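Long-range contacts in lipoprotein (Mycoplasma mycoides subsp. capri, PDB 7ADK), which probably acts as a cell-surface serine-type peptidase of the PA clan, in the same family as mycoplasma proteases that cleave antibodies: residues B[597-602]-B[790-795]; B[743-748]-B[786-791]; B[810-815]-B[848-853]. One frame throughout, in Å; residues are numbered along the deposited sequence.

Contact 1. Residues B[597-602]-B[790-795]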
loop_
_atom_site.group_PDB
_atom_site.type_symbol
_atom_site.label_atom_id
_atom_site.label_comp_id
_atom_site.label_asym_id
_atom_site.label_seq_id
_atom_site.Cartn_x
_atom_site.Cartn_y
_atom_site.Cartn_z
ATOM N N SER B 597 -32.741 -17.833 3.592
ATOM C CA SER B 597 -34.172 -17.969 3.892
ATOM C C SER B 597 -34.503 -18.190 5.368
ATOM O O SER B 597 -35.605 -17.855 5.792
ATOM C CB SER B 597 -34.724 -19.103 3.051
ATOM O OG SER B 597 -34.020 -20.283 3.336
ATOM N N ASP B 598 -33.581 -18.730 6.163
ATOM C CA ASP B 598 -33.765 -18.910 7.602
ATOM C C ASP B 598 -33.913 -17.565 8.334
ATOM O O ASP B 598 -33.226 -16.591 8.039
ATOM C CB ASP B 598 -32.618 -19.717 8.238
ATOM C CG ASP B 598 -32.280 -21.085 7.647
ATOM O OD1 ASP B 598 -33.084 -21.634 6.872
ATOM O OD2 ASP B 598 -31.224 -21.645 8.026
ATOM N N SER B 599 -34.779 -17.520 9.344
ATOM C CA SER B 599 -34.852 -16.428 10.309
ATOM C C SER B 599 -33.607 -16.407 11.189
ATOM O O SER B 599 -33.417 -17.330 11.973
ATOM C CB SER B 599 -36.070 -16.667 11.184
ATOM O OG SER B 599 -36.153 -15.725 12.228
ATOM N N LEU B 600 -32.775 -15.367 11.133
ATOM C CA LEU B 600 -31.643 -15.200 12.062
ATOM C C LEU B 600 -32.063 -14.944 13.526
ATOM O O LEU B 600 -31.223 -14.953 14.416
ATOM C CB LEU B 600 -30.719 -14.065 11.557
ATOM C CG LEU B 600 -29.385 -14.525 10.935
ATOM C CD1 LEU B 600 -28.581 -13.294 10.537
ATOM C CD2 LEU B 600 -28.504 -15.325 11.894
ATOM N N LEU B 601 -33.354 -14.702 13.776
ATOM C CA LEU B 601 -33.940 -14.450 15.097
ATOM C C LEU B 601 -34.388 -15.735 15.824
ATOM O O LEU B 601 -34.397 -15.762 17.056
ATOM C CB LEU B 601 -35.116 -13.475 14.918
ATOM C CG LEU B 601 -34.661 -12.061 14.499
ATOM C CD1 LEU B 601 -35.790 -11.350 13.781
ATOM C CD2 LEU B 601 -34.253 -11.205 15.698
ATOM N N ASN B 602 -34.716 -16.802 15.090
ATOM C CA ASN B 602 -34.982 -18.118 15.670
ATOM C C ASN B 602 -33.710 -18.703 16.301
ATOM O O ASN B 602 -32.610 -18.533 15.780
ATOM C CB ASN B 602 -35.552 -19.078 14.621
ATOM C CG ASN B 602 -36.854 -18.706 13.944
ATOM O OD1 ASN B 602 -37.287 -19.375 13.026
ATOM N ND2 ASN B 602 -37.516 -17.648 14.335
ATOM N N ARG B 790 -34.258 -10.156 4.390
ATOM C CA ARG B 790 -35.383 -10.914 4.910
ATOM C C ARG B 790 -35.462 -10.735 6.414
ATOM O O ARG B 790 -34.445 -10.732 7.098
ATOM C CB ARG B 790 -35.215 -12.373 4.494
ATOM C CG ARG B 790 -36.452 -13.208 4.771
ATOM C CD ARG B 790 -36.274 -14.628 4.286
ATOM N NE ARG B 790 -37.380 -15.491 4.695
ATOM C CZ ARG B 790 -38.505 -15.703 4.055
ATOM N NH1 ARG B 790 -38.810 -15.122 2.942
ATOM N NH2 ARG B 790 -39.365 -16.542 4.521
ATOM N N SER B 791 -36.671 -10.606 6.923
ATOM C CA SER B 791 -36.991 -10.582 8.339
ATOM C C SER B 791 -38.210 -11.456 8.587
ATOM O O SER B 791 -39.247 -11.306 7.953
ATOM C CB SER B 791 -37.217 -9.156 8.827
ATOM O OG SER B 791 -37.676 -9.114 10.145
ATOM N N ASP B 792 -38.092 -12.332 9.567
ATOM C CA ASP B 792 -39.174 -13.116 10.156
ATOM C C ASP B 792 -40.124 -12.273 11.025
ATOM O O ASP B 792 -41.170 -12.743 11.471
ATOM C CB ASP B 792 -38.481 -14.177 10.997
ATOM C CG ASP B 792 -39.354 -15.311 11.509
ATOM O OD1 ASP B 792 -38.991 -15.893 12.557
ATOM O OD2 ASP B 792 -40.335 -15.665 10.828
ATOM N N GLY B 793 -39.748 -11.019 11.272
ATOM C CA GLY B 793 -40.328 -10.150 12.270
ATOM C C GLY B 793 -39.881 -10.538 13.669
ATOM O O GLY B 793 -39.221 -11.546 13.884
ATOM N N TYR B 794 -40.249 -9.707 14.631
ATOM C CA TYR B 794 -40.036 -9.922 16.052
ATOM C C TYR B 794 -41.131 -9.189 16.814
ATOM O O TYR B 794 -41.537 -8.096 16.398
ATOM C CB TYR B 794 -38.650 -9.438 16.481
ATOM C CG TYR B 794 -38.242 -9.969 17.835
ATOM C CD1 TYR B 794 -37.610 -11.216 17.926
ATOM C CD2 TYR B 794 -38.496 -9.223 19.005
ATOM C CE1 TYR B 794 -37.205 -11.714 19.174
ATOM C CE2 TYR B 794 -38.131 -9.735 20.260
ATOM C CZ TYR B 794 -37.475 -10.979 20.347
ATOM O OH TYR B 794 -37.128 -11.501 21.546
ATOM N N ASP B 795 -41.608 -9.762 17.911
ATOM C CA ASP B 795 -42.670 -9.194 18.733
ATOM C C ASP B 795 -42.117 -8.800 20.106
ATOM O O ASP B 795 -41.507 -9.620 20.792
ATOM C CB ASP B 795 -43.813 -10.214 18.816
ATOM C CG ASP B 795 -45.078 -9.700 19.505
ATOM O OD1 ASP B 795 -45.020 -8.729 20.286
ATOM O OD2 ASP B 795 -46.151 -10.279 19.255
#
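Polar bonds converge on the carboxylate of D792, on strand 783-792. Its OD1 accepts from S599 OG at 2.9 Å, the hydroxyl arriving above the carboxylate plane, and from N602 ND2, also 2.9 Å from D792 OD1, which comes in nearly along the C-O axis. The N602 amide and the D792 carboxylate planes stand 75° apart. With CG of D792 anti to the backbone N (chi1 -168°) and OG of S599 likewise (chi1 175°), the S599 hydroxyl lies alongside the aspartate chain, close to D792 CB as well as OD1. S599 OG also receives weak bonds from the backbone N of L601 and of N602. Further back, extended R790 gives a weak bond from NE to S597 O (3.2 Å), while its NH1 pairs with D809. S791 OG accepts from G793 N, forming an ST turn.

Apolar contact comes from L601, whose CD2 meets Y794 CD1 obliquely at 4.0 Å while its CD1 faces G793 O at 3.4 Å. One acidic oxygen thus ties the loop ahead of helix 603-606 to strand 783-792 of the mixed sheet through neutral donors, which would probably help keep D792 ionised.

Contact 2. Residues B[743-748]-B[786-791]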
loop_
_atom_site.group_PDB
_atom_site.type_symbol
_atom_site.label_atom_id
_atom_site.label_comp_id
_atom_site.label_asym_id
_atom_site.label_seq_id
_atom_site.Cartn_x
_atom_site.Cartn_y
_atom_site.Cartn_z
ATOM N N TYR B 743 -34.580 1.825 8.820
ATOM C CA TYR B 743 -35.483 0.803 9.328
ATOM C C TYR B 743 -35.099 -0.618 8.873
ATOM O O TYR B 743 -34.449 -0.808 7.845
ATOM C CB TYR B 743 -36.901 1.165 8.867
ATOM C CG TYR B 743 -37.938 0.125 9.219
ATOM C CD1 TYR B 743 -38.467 0.048 10.515
ATOM C CD2 TYR B 743 -38.299 -0.844 8.275
ATOM C CE1 TYR B 743 -39.352 -0.977 10.869
ATOM C CE2 TYR B 743 -39.165 -1.883 8.626
ATOM C CZ TYR B 743 -39.710 -1.939 9.919
ATOM O OH TYR B 743 -40.626 -2.886 10.211
ATOM N N GLY B 744 -35.540 -1.633 9.609
ATOM C CA GLY B 744 -35.425 -3.053 9.272
ATOM C C GLY B 744 -34.523 -3.850 10.211
ATOM O O GLY B 744 -33.945 -3.305 11.151
ATOM N N LEU B 745 -34.421 -5.157 9.971
ATOM C CA LEU B 745 -33.472 -6.028 10.663
ATOM C C LEU B 745 -32.064 -5.743 10.138
ATOM O O LEU B 745 -31.867 -5.683 8.925
ATOM C CB LEU B 745 -33.888 -7.494 10.459
ATOM C CG LEU B 745 -32.916 -8.542 11.034
ATOM C CD1 LEU B 745 -32.815 -8.464 12.544
ATOM C CD2 LEU B 745 -33.390 -9.939 10.674
ATOM N N GLU B 746 -31.083 -5.596 11.018
ATOM C CA GLU B 746 -29.705 -5.308 10.636
ATOM C C GLU B 746 -28.670 -6.081 11.458
ATOM O O GLU B 746 -28.937 -6.566 12.554
ATOM C CB GLU B 746 -29.422 -3.799 10.646
ATOM C CG GLU B 746 -30.266 -3.027 9.631
ATOM C CD GLU B 746 -29.778 -1.614 9.300
ATOM O OE1 GLU B 746 -28.814 -1.112 9.901
ATOM O OE2 GLU B 746 -30.405 -0.961 8.443
ATOM N N ILE B 747 -27.486 -6.211 10.869
ATOM C CA ILE B 747 -26.381 -7.075 11.282
ATOM C C ILE B 747 -25.128 -6.238 11.549
ATOM O O ILE B 747 -24.887 -5.268 10.836
ATOM C CB ILE B 747 -26.131 -8.105 10.165
ATOM C CG1 ILE B 747 -27.368 -8.958 9.817
ATOM C CG2 ILE B 747 -24.937 -8.998 10.462
ATOM C CD1 ILE B 747 -27.946 -9.782 10.952
ATOM N N LEU B 748 -24.337 -6.609 12.555
ATOM C CA LEU B 748 -23.031 -6.019 12.859
ATOM C C LEU B 748 -21.892 -7.027 12.560
ATOM O O LEU B 748 -21.566 -7.853 13.411
ATOM C CB LEU B 748 -22.959 -5.506 14.312
ATOM C CG LEU B 748 -23.831 -4.307 14.721
ATOM C CD1 LEU B 748 -23.596 -3.113 13.811
ATOM C CD2 LEU B 748 -25.329 -4.573 14.799
ATOM N N ALA B 786 -25.241 -3.580 8.399
ATOM C CA ALA B 786 -25.729 -4.234 7.187
ATOM C C ALA B 786 -27.240 -4.532 7.201
ATOM O O ALA B 786 -27.756 -5.082 8.167
ATOM C CB ALA B 786 -24.890 -5.486 6.927
ATOM N N VAL B 787 -27.948 -4.217 6.117
ATOM C CA VAL B 787 -29.381 -4.459 5.910
ATOM C C VAL B 787 -29.647 -5.931 5.661
ATOM O O VAL B 787 -29.196 -6.447 4.646
ATOM C CB VAL B 787 -29.896 -3.653 4.705
ATOM C CG1 VAL B 787 -31.343 -3.961 4.342
ATOM C CG2 VAL B 787 -29.823 -2.161 4.957
ATOM N N ALA B 788 -30.423 -6.617 6.495
ATOM C CA ALA B 788 -30.901 -7.943 6.124
ATOM C C ALA B 788 -32.008 -7.833 5.062
ATOM O O ALA B 788 -32.948 -7.047 5.189
ATOM C CB ALA B 788 -31.332 -8.719 7.361
ATOM N N PHE B 789 -31.930 -8.646 4.012
ATOM C CA PHE B 789 -32.949 -8.703 2.951
ATOM C C PHE B 789 -34.306 -9.239 3.428
ATOM O O PHE B 789 -35.354 -8.878 2.900
ATOM C CB PHE B 789 -32.481 -9.636 1.825
ATOM C CG PHE B 789 -31.156 -9.316 1.185
ATOM C CD1 PHE B 789 -31.051 -8.269 0.260
ATOM C CD2 PHE B 789 -30.028 -10.081 1.499
ATOM C CE1 PHE B 789 -29.830 -8.022 -0.374
ATOM C CE2 PHE B 789 -28.799 -9.805 0.890
ATOM C CZ PHE B 789 -28.708 -8.798 -0.070
ATOM N N ARG B 790 -34.258 -10.156 4.390
ATOM C CA ARG B 790 -35.383 -10.914 4.910
ATOM C C ARG B 790 -35.462 -10.735 6.414
ATOM O O ARG B 790 -34.445 -10.732 7.098
ATOM C CB ARG B 790 -35.215 -12.373 4.494
ATOM C CG ARG B 790 -36.452 -13.208 4.771
ATOM C CD ARG B 790 -36.274 -14.628 4.286
ATOM N NE ARG B 790 -37.380 -15.491 4.695
ATOM C CZ ARG B 790 -38.505 -15.703 4.055
ATOM N NH1 ARG B 790 -38.810 -15.122 2.942
ATOM N NH2 ARG B 790 -39.365 -16.542 4.521
ATOM N N SER B 791 -36.671 -10.606 6.923
ATOM C CA SER B 791 -36.991 -10.582 8.339
ATOM C C SER B 791 -38.210 -11.456 8.587
ATOM O O SER B 791 -39.247 -11.306 7.953
ATOM C CB SER B 791 -37.217 -9.156 8.827
ATOM O OG SER B 791 -37.676 -9.114 10.145
#
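This is a buried antiparallel strand pair within the mixed sheet, probably part of the second of the two beta barrels expected of a PA-clan peptidase, joining strand 737-747 to strand 783-792. I747 and A786 form a hydrogen-bonded pair, with I747 N to A786 O at 2.9 Å and A786 N to I747 O at 3.0 Å; E746 and V787 form the adjoining non-hydrogen-bonded pair. A788 N then reaches L745 O at 3.0 Å, with an angle of 158° at the hydrogen, and all three donors lie in the plane of the carbonyl they meet. The short segments run at 136°, well off strict antiparallel.

On one face I747 and A786 meet CB to CB at 4.3 Å. On the other, extended E746 crosses V787 obliquely, its OE2 3.7 Å from V787 CG2, and its side chain also touches H775 of strand 769-778. L745, with CG anti to the backbone N (chi1 175°), sets CG 4.0 Å from A788 CB and CD2 3.8 Å from R790 O; its CB also packs against S791 CB, so that one leucine spans the break at F789. Three backbone hydrogen bonds thus set the register of the pair; burial beside the V787 methyl would tend to raise the pKa of E746 unless neighbouring polar groups offset it.

Contact 3. Residues B[810-815]-B[848-853]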
loop_
_atom_site.group_PDB
_atom_site.type_symbol
_atom_site.label_atom_id
_atom_site.label_comp_id
_atom_site.label_asym_id
_atom_site.label_seq_id
_atom_site.Cartn_x
_atom_site.Cartn_y
_atom_site.Cartn_z
ATOM N N LEU B 810 -37.627 -8.316 0.936
ATOM C CA LEU B 810 -37.517 -7.292 -0.106
ATOM C C LEU B 810 -36.896 -7.792 -1.424
ATOM O O LEU B 810 -36.776 -7.023 -2.370
ATOM C CB LEU B 810 -37.016 -5.941 0.454
ATOM C CG LEU B 810 -35.799 -5.911 1.377
ATOM C CD1 LEU B 810 -34.561 -6.323 0.616
ATOM C CD2 LEU B 810 -35.613 -4.526 1.960
ATOM N N ILE B 811 -36.646 -9.099 -1.547
ATOM C CA ILE B 811 -36.332 -9.789 -2.806
ATOM C C ILE B 811 -37.559 -10.564 -3.323
ATOM O O ILE B 811 -37.910 -10.441 -4.491
ATOM C CB ILE B 811 -35.095 -10.695 -2.625
ATOM C CG1 ILE B 811 -33.854 -9.918 -2.148
ATOM C CG2 ILE B 811 -34.772 -11.506 -3.881
ATOM C CD1 ILE B 811 -33.243 -8.952 -3.141
ATOM N N TYR B 812 -38.250 -11.326 -2.463
ATOM C CA TYR B 812 -39.388 -12.171 -2.869
ATOM C C TYR B 812 -40.779 -11.591 -2.570
ATOM O O TYR B 812 -41.737 -11.987 -3.235
ATOM C CB TYR B 812 -39.245 -13.574 -2.267
ATOM C CG TYR B 812 -38.126 -14.408 -2.850
ATOM C CD1 TYR B 812 -38.372 -15.229 -3.960
ATOM C CD2 TYR B 812 -36.842 -14.354 -2.291
ATOM C CE1 TYR B 812 -37.335 -16.005 -4.504
ATOM C CE2 TYR B 812 -35.805 -15.134 -2.824
ATOM C CZ TYR B 812 -36.053 -15.975 -3.924
ATOM O OH TYR B 812 -35.079 -16.764 -4.427
ATOM N N GLY B 813 -40.907 -10.651 -1.633
ATOM C CA GLY B 813 -42.184 -10.094 -1.196
ATOM C C GLY B 813 -43.010 -11.047 -0.326
ATOM O O GLY B 813 -42.544 -12.101 0.100
ATOM N N GLY B 814 -44.261 -10.679 -0.071
ATOM C CA GLY B 814 -45.261 -11.569 0.529
ATOM C C GLY B 814 -45.108 -11.831 2.028
ATOM O O GLY B 814 -45.658 -12.805 2.534
ATOM N N GLY B 815 -44.349 -10.995 2.734
ATOM C CA GLY B 815 -44.241 -11.003 4.191
ATOM C C GLY B 815 -45.375 -10.239 4.868
ATOM O O GLY B 815 -45.958 -9.335 4.273
ATOM N N LYS B 848 -45.242 -18.642 -8.077
ATOM C CA LYS B 848 -43.917 -19.212 -8.361
ATOM C C LYS B 848 -42.828 -18.774 -7.375
ATOM O O LYS B 848 -41.645 -18.962 -7.645
ATOM C CB LYS B 848 -43.542 -18.973 -9.836
ATOM C CG LYS B 848 -44.562 -19.479 -10.864
ATOM C CD LYS B 848 -44.923 -20.965 -10.751
ATOM C CE LYS B 848 -45.966 -21.331 -11.799
ATOM N NZ LYS B 848 -46.391 -22.739 -11.715
ATOM N N ILE B 849 -43.191 -18.247 -6.206
ATOM C CA ILE B 849 -42.271 -18.201 -5.062
ATOM C C ILE B 849 -41.976 -19.653 -4.642
ATOM O O ILE B 849 -42.926 -20.401 -4.398
ATOM C CB ILE B 849 -42.847 -17.372 -3.888
ATOM C CG1 ILE B 849 -42.993 -15.894 -4.291
ATOM C CG2 ILE B 849 -41.978 -17.474 -2.635
ATOM C CD1 ILE B 849 -43.531 -14.996 -3.187
ATOM N N PRO B 850 -40.708 -20.092 -4.555
ATOM C CA PRO B 850 -40.381 -21.424 -4.057
ATOM C C PRO B 850 -40.724 -21.528 -2.570
ATOM O O PRO B 850 -40.511 -20.578 -1.817
ATOM C CB PRO B 850 -38.896 -21.630 -4.349
ATOM C CG PRO B 850 -38.327 -20.246 -4.596
ATOM C CD PRO B 850 -39.512 -19.356 -4.914
ATOM N N SER B 851 -41.261 -22.652 -2.102
ATOM C CA SER B 851 -41.898 -22.745 -0.776
ATOM C C SER B 851 -40.972 -22.447 0.415
ATOM O O SER B 851 -41.441 -22.095 1.491
ATOM C CB SER B 851 -42.557 -24.115 -0.618
ATOM O OG SER B 851 -41.601 -25.144 -0.739
ATOM N N GLU B 852 -39.660 -22.488 0.219
ATOM C CA GLU B 852 -38.622 -22.020 1.144
ATOM C C GLU B 852 -38.799 -20.557 1.600
ATOM O O GLU B 852 -38.503 -20.240 2.752
ATOM C CB GLU B 852 -37.274 -22.226 0.438
ATOM C CG GLU B 852 -36.083 -21.570 1.135
ATOM C CD GLU B 852 -34.719 -21.937 0.535
ATOM O OE1 GLU B 852 -34.617 -22.827 -0.329
ATOM O OE2 GLU B 852 -33.711 -21.358 0.976
ATOM N N PHE B 853 -39.290 -19.667 0.732
ATOM C CA PHE B 853 -39.399 -18.227 0.998
ATOM C C PHE B 853 -40.791 -17.746 1.421
ATOM O O PHE B 853 -40.966 -16.552 1.684
ATOM C CB PHE B 853 -38.844 -17.447 -0.192
ATOM C CG PHE B 853 -37.345 -17.570 -0.347
ATOM C CD1 PHE B 853 -36.483 -16.767 0.413
ATOM C CD2 PHE B 853 -36.805 -18.508 -1.230
ATOM C CE1 PHE B 853 -35.096 -16.879 0.259
ATOM C CE2 PHE B 853 -35.420 -18.619 -1.394
ATOM C CZ PHE B 853 -34.566 -17.797 -0.654
#
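Neither segment is a regular helix or strand, and the two backbones stay apart, the nearest CA atoms being Y812 CA and I849 CA at 7.0 Å, with no hydrogen bond between them. Side chains therefore make the join, and Y812 does most of it. Its ring stacks face to face on that of F853, centroids 4.0 Å apart and planes at 17°. The rings are displaced rather than exactly superposed: Y812 CE2 sits over the centre of the F853 ring, and F853 CG lies toward the rim of the Y812 ring. F853 CB also rests over the tyrosine face as a CH-pi contact, 4.3 Å from the centroid of the Y812 ring. The phenol oxygen passes along the far end of the phenylalanine, with Y812 OH 3.6 Å from F853 CE2. On the other face of F853 lies CG of E852.

Beside the stack, P850 brings CD to within 4.0 Å of Y812 CE1, crossing at about a right angle. The extended end of I849 carries CD1 to 3.5 Å from Y812 O, a backbone oxygen bonded to R825. The turn that presents F853 is closed by its N donating to P850 O, 3.0 Å away. F840 also meets the tyrosine ring. The contact thus brings the C-terminal tail onto the loop between strand 807-809 and helix 824-831, while F853 packs on strand 594-595 and its carbonyl receives R790 of strand 783-792.

Overall arrangement
Going from the N terminus, the loop 597-602 after strand 594-595 first meets 790-795, closing a loop of 187 residues in contact 1. Contact 2, between 743-748 and 786-791, is nested inside that span except where the two share R790 and S791 on strand 783-792. Contact 3 follows in series, closing a short loop near the C terminus. Contacts 1 and 2 touch where L600 packs on I747 and L601 on L745, with centres about 10 Å apart. Contact 3 reaches contact 1 through S597 with E852 and R790 with F853, and contact 2 through F789 with L810. Strand 783-792 thereby connects the sheet, the 597-602 loop and the tail.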